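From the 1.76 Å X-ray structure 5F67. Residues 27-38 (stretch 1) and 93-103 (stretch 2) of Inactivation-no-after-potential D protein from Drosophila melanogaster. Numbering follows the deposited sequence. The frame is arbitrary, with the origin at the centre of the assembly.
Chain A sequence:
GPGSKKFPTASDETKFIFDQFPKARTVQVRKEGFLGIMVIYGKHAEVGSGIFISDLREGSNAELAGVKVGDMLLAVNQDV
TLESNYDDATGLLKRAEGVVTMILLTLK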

# COMPACT_ATOMS: atom_id res chain seq x y z
N VAL A 27 -5.02 -4.62 6.56
CA VAL A 27 -5.17 -5.69 5.58
C VAL A 27 -3.97 -6.62 5.63
O VAL A 27 -2.87 -6.21 6.00
CB VAL A 27 -5.36 -5.16 4.14
CG1 VAL A 27 -6.59 -4.25 4.07
CG2 VAL A 27 -4.11 -4.43 3.65
N GLN A 28 -4.18 -7.88 5.24
CA GLN A 28 -3.10 -8.86 5.23
C GLN A 28 -2.99 -9.37 3.80
O GLN A 28 -3.86 -10.10 3.33
CB GLN A 28 -3.47 -10.04 6.15
CG GLN A 28 -3.81 -9.63 7.60
CD GLN A 28 -2.58 -9.19 8.39
OE1 GLN A 28 -1.44 -9.27 7.92
NE2 GLN A 28 -2.82 -8.70 9.61
N VAL A 29 -1.91 -9.01 3.11
CA VAL A 29 -1.82 -9.32 1.69
C VAL A 29 -0.61 -10.20 1.41
O VAL A 29 0.52 -9.82 1.71
CB VAL A 29 -1.72 -8.03 0.86
CG1 VAL A 29 -1.65 -8.36 -0.63
CG2 VAL A 29 -2.90 -7.11 1.17
N ARG A 30 -0.83 -11.37 0.83
CA ARG A 30 0.29 -12.27 0.55
C ARG A 30 1.04 -11.84 -0.70
O ARG A 30 0.44 -11.65 -1.77
CB ARG A 30 -0.19 -13.72 0.42
CG ARG A 30 0.95 -14.75 0.36
CD ARG A 30 0.43 -16.19 0.29
NE ARG A 30 -0.51 -16.43 1.38
CZ ARG A 30 -0.18 -16.86 2.59
NH1 ARG A 30 1.09 -17.17 2.87
NH2 ARG A 30 -1.12 -17.00 3.52
N LYS A 31 2.35 -11.70 -0.57
CA LYS A 31 3.18 -11.37 -1.72
C LYS A 31 3.41 -12.65 -2.49
O LYS A 31 4.07 -13.57 -2.00
CB LYS A 31 4.52 -10.76 -1.30
CG LYS A 31 5.36 -10.35 -2.50
CD LYS A 31 6.67 -9.72 -2.07
CE LYS A 31 6.51 -8.24 -1.79
NZ LYS A 31 7.86 -7.64 -1.55
N GLU A 32 2.83 -12.73 -3.69
CA GLU A 32 3.08 -13.86 -4.57
C GLU A 32 3.59 -13.25 -5.87
O GLU A 32 2.81 -12.88 -6.75
CB GLU A 32 1.81 -14.69 -4.76
CG GLU A 32 1.21 -15.16 -3.42
CD GLU A 32 -0.02 -16.04 -3.57
OE1 GLU A 32 -0.97 -15.65 -4.30
OE2 GLU A 32 -0.05 -17.13 -2.96
N GLY A 33 4.91 -13.09 -5.95
CA GLY A 33 5.51 -12.33 -7.04
C GLY A 33 5.52 -10.85 -6.68
O GLY A 33 6.56 -10.19 -6.70
N PHE A 34 4.34 -10.34 -6.34
CA PHE A 34 4.17 -8.94 -6.01
C PHE A 34 2.93 -8.88 -5.13
O PHE A 34 2.17 -9.87 -5.05
CB PHE A 34 3.91 -8.16 -7.30
CG PHE A 34 2.97 -8.89 -8.23
CD1 PHE A 34 1.60 -8.90 -8.00
CD2 PHE A 34 3.48 -9.61 -9.31
CE1 PHE A 34 0.73 -9.61 -8.83
CE2 PHE A 34 2.62 -10.32 -10.15
CZ PHE A 34 1.24 -10.32 -9.90
N LEU A 35 2.72 -7.74 -4.47
CA LEU A 35 1.47 -7.51 -3.74
C LEU A 35 0.39 -7.09 -4.73
O LEU A 35 -0.75 -7.58 -4.68
CB LEU A 35 1.66 -6.42 -2.68
CG LEU A 35 2.68 -6.75 -1.60
CD1 LEU A 35 3.04 -5.48 -0.80
CD2 LEU A 35 2.14 -7.83 -0.67
N GLY A 36 0.76 -6.20 -5.65
CA GLY A 36 -0.16 -5.75 -6.68
C GLY A 36 -0.43 -4.26 -6.59
O GLY A 36 -1.49 -3.81 -7.02
N ILE A 37 0.50 -3.50 -6.03
CA ILE A 37 0.29 -2.06 -5.88
C ILE A 37 1.45 -1.24 -6.39
O ILE A 37 2.56 -1.75 -6.57
CB ILE A 37 0.10 -1.65 -4.39
CG1 ILE A 37 1.32 -2.07 -3.55
CG2 ILE A 37 -1.19 -2.23 -3.80
CD1 ILE A 37 1.31 -1.50 -2.11
N MET A 38 1.19 0.04 -6.64
CA MET A 38 2.23 1.05 -6.78
C MET A 38 1.90 2.17 -5.82
O MET A 38 0.74 2.32 -5.41
CB MET A 38 2.30 1.58 -8.22
CG MET A 38 2.80 0.55 -9.19
SD MET A 38 2.58 1.11 -10.87
CE MET A 38 3.16 -0.35 -11.71
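Stretch 2, residues 93-103: LKRAEGVVTMI

Stretch 2 lies on stretch 1 as the end of a helix, a short link and an antiparallel strand. Leu 93 to Arg 95 close the helix, Ala 96 is the first residue to leave helical angles, and the chain is extended through Val 100 and on past Ile 103. This strand runs against the one at Val 27 to Arg 30, their directions 150° apart and their axes 4.3 Å apart at closest approach.

Val 27 faces Met 102 in a hydrogen-bonded pair, with Val 27 N to Met 102 O and Met 102 N to Val 27 O both 2.9 Å. Likewise, Val 29 N to Val 100 O is 2.9 Å and Val 100 N to Val 29 O is 2.8 Å. Gln 28 with Thr 101 and Arg 30 with Val 99 are non-hydrogen-bonded pairs. The ladder gains one more rung where Lys 31 N donates to Gly 98 O at 2.9 Å; Gly 98 has a positive phi, which favours glycine.

Met 102 covers the most surface. Its side chain shares a face of the sheet with Val 27, Val 29 and Val 100, and in its m, t, m rotamer it meets several neighbours: Met 102 CB lies 3.8 Å from Val 27 CG2, its CE 3.7 Å from Val 29 CG2 and its SD 4.1 Å from Ile 37 CD1. One long side chain thus ties the strand pair to the later strand of stretch 1.

Lys 31 follows closely. Nearly extended except for an m turn at chi3, it carries its ammonium to the helix's C-terminal end, where carbonyls are left without helical partners. Lys 31 NZ donates to Leu 93 O at 2.7 Å and to Ala 96 O at 2.8 Å, so a single cation binds both the last turn and the residue that leaves it. Beside it, Leu 35 fills the apolar space, CD1 4.0 Å from Leu 93 CD2 and CD2 3.7 Å from Val 100 CG2.

Val 99, third in area, works on the other face of the sheet. Val 99 CG2 sits over one face of the Arg 30 guanidinium, 3.5 Å from Arg 30 NH2, and Val 99 CG1 is 3.7 Å from Gln 28 OE1. Gln 28 OE1 also accepts a hydrogen bond from Thr 101 OG1 at 2.8 Å. The rule is plain: apolar packing on one face, polar and aliphatic cross-strand pairs on the other.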

# COMPACT_ATOMS: atom_id res chain seq x y z
N LEU A 93 8.19 -2.10 1.18
CA LEU A 93 7.27 -2.95 0.43
C LEU A 93 8.01 -4.02 -0.37
O LEU A 93 7.58 -5.17 -0.42
CB LEU A 93 6.37 -2.11 -0.48
CG LEU A 93 5.38 -1.23 0.28
CD1 LEU A 93 4.86 -0.14 -0.64
CD2 LEU A 93 4.25 -2.09 0.86
N LYS A 94 9.13 -3.64 -0.97
CA LYS A 94 9.92 -4.58 -1.76
C LYS A 94 10.56 -5.67 -0.91
O LYS A 94 10.61 -6.83 -1.33
CB LYS A 94 10.99 -3.85 -2.56
CG LYS A 94 10.41 -2.93 -3.62
CD LYS A 94 11.49 -2.00 -4.18
CE LYS A 94 12.33 -2.69 -5.24
NZ LYS A 94 11.83 -2.40 -6.61
N ARG A 95 11.03 -5.32 0.28
CA ARG A 95 11.74 -6.29 1.13
C ARG A 95 10.83 -7.28 1.85
O ARG A 95 11.25 -8.38 2.19
CB ARG A 95 12.62 -5.58 2.16
CG ARG A 95 13.79 -4.85 1.52
CD ARG A 95 14.83 -4.45 2.56
NE ARG A 95 14.26 -3.55 3.56
CZ ARG A 95 14.18 -2.23 3.41
NH1 ARG A 95 14.64 -1.65 2.30
NH2 ARG A 95 13.65 -1.48 4.37
N ALA A 96 9.59 -6.87 2.10
CA ALA A 96 8.64 -7.70 2.85
C ALA A 96 8.33 -8.98 2.09
O ALA A 96 8.16 -8.96 0.87
CB ALA A 96 7.36 -6.92 3.14
N GLU A 97 8.26 -10.10 2.81
CA GLU A 97 7.97 -11.39 2.19
C GLU A 97 6.76 -12.01 2.86
O GLU A 97 6.43 -11.65 3.99
CB GLU A 97 9.14 -12.36 2.38
CG GLU A 97 10.50 -11.87 1.92
CD GLU A 97 11.63 -12.76 2.43
OE1 GLU A 97 12.77 -12.26 2.59
OE2 GLU A 97 11.38 -13.96 2.68
N GLY A 98 6.12 -12.94 2.17
CA GLY A 98 5.01 -13.68 2.76
C GLY A 98 3.79 -12.80 2.89
O GLY A 98 3.51 -11.97 2.02
N VAL A 99 3.06 -12.99 3.99
CA VAL A 99 1.91 -12.13 4.29
C VAL A 99 2.36 -10.77 4.82
O VAL A 99 2.99 -10.68 5.88
CB VAL A 99 0.97 -12.78 5.29
CG1 VAL A 99 -0.23 -11.87 5.58
CG2 VAL A 99 0.47 -14.10 4.72
N VAL A 100 2.01 -9.72 4.09
CA VAL A 100 2.45 -8.37 4.42
C VAL A 100 1.27 -7.63 5.02
O VAL A 100 0.20 -7.55 4.41
CB VAL A 100 2.97 -7.63 3.17
CG1 VAL A 100 3.51 -6.24 3.56
CG2 VAL A 100 4.06 -8.45 2.48
N THR A 101 1.46 -7.13 6.23
CA THR A 101 0.42 -6.40 6.94
C THR A 101 0.52 -4.95 6.52
O THR A 101 1.60 -4.35 6.60
CB THR A 101 0.66 -6.46 8.45
OG1 THR A 101 0.72 -7.83 8.88
CG2 THR A 101 -0.47 -5.74 9.21
N MET A 102 -0.58 -4.37 6.06
CA MET A 102 -0.57 -2.95 5.74
C MET A 102 -1.70 -2.26 6.48
O MET A 102 -2.80 -2.80 6.58
CB MET A 102 -0.71 -2.74 4.24
CG MET A 102 0.48 -3.27 3.44
SD MET A 102 0.37 -2.84 1.69
CE MET A 102 -0.88 -4.00 1.12
N ILE A 103 -1.43 -1.07 6.99
CA ILE A 103 -2.49 -0.27 7.58
C ILE A 103 -2.80 0.79 6.55
O ILE A 103 -1.91 1.53 6.11
CB ILE A 103 -2.06 0.40 8.89
CG1 ILE A 103 -1.79 -0.67 9.95
CG2 ILE A 103 -3.16 1.33 9.39
CD1 ILE A 103 -1.31 -0.11 11.28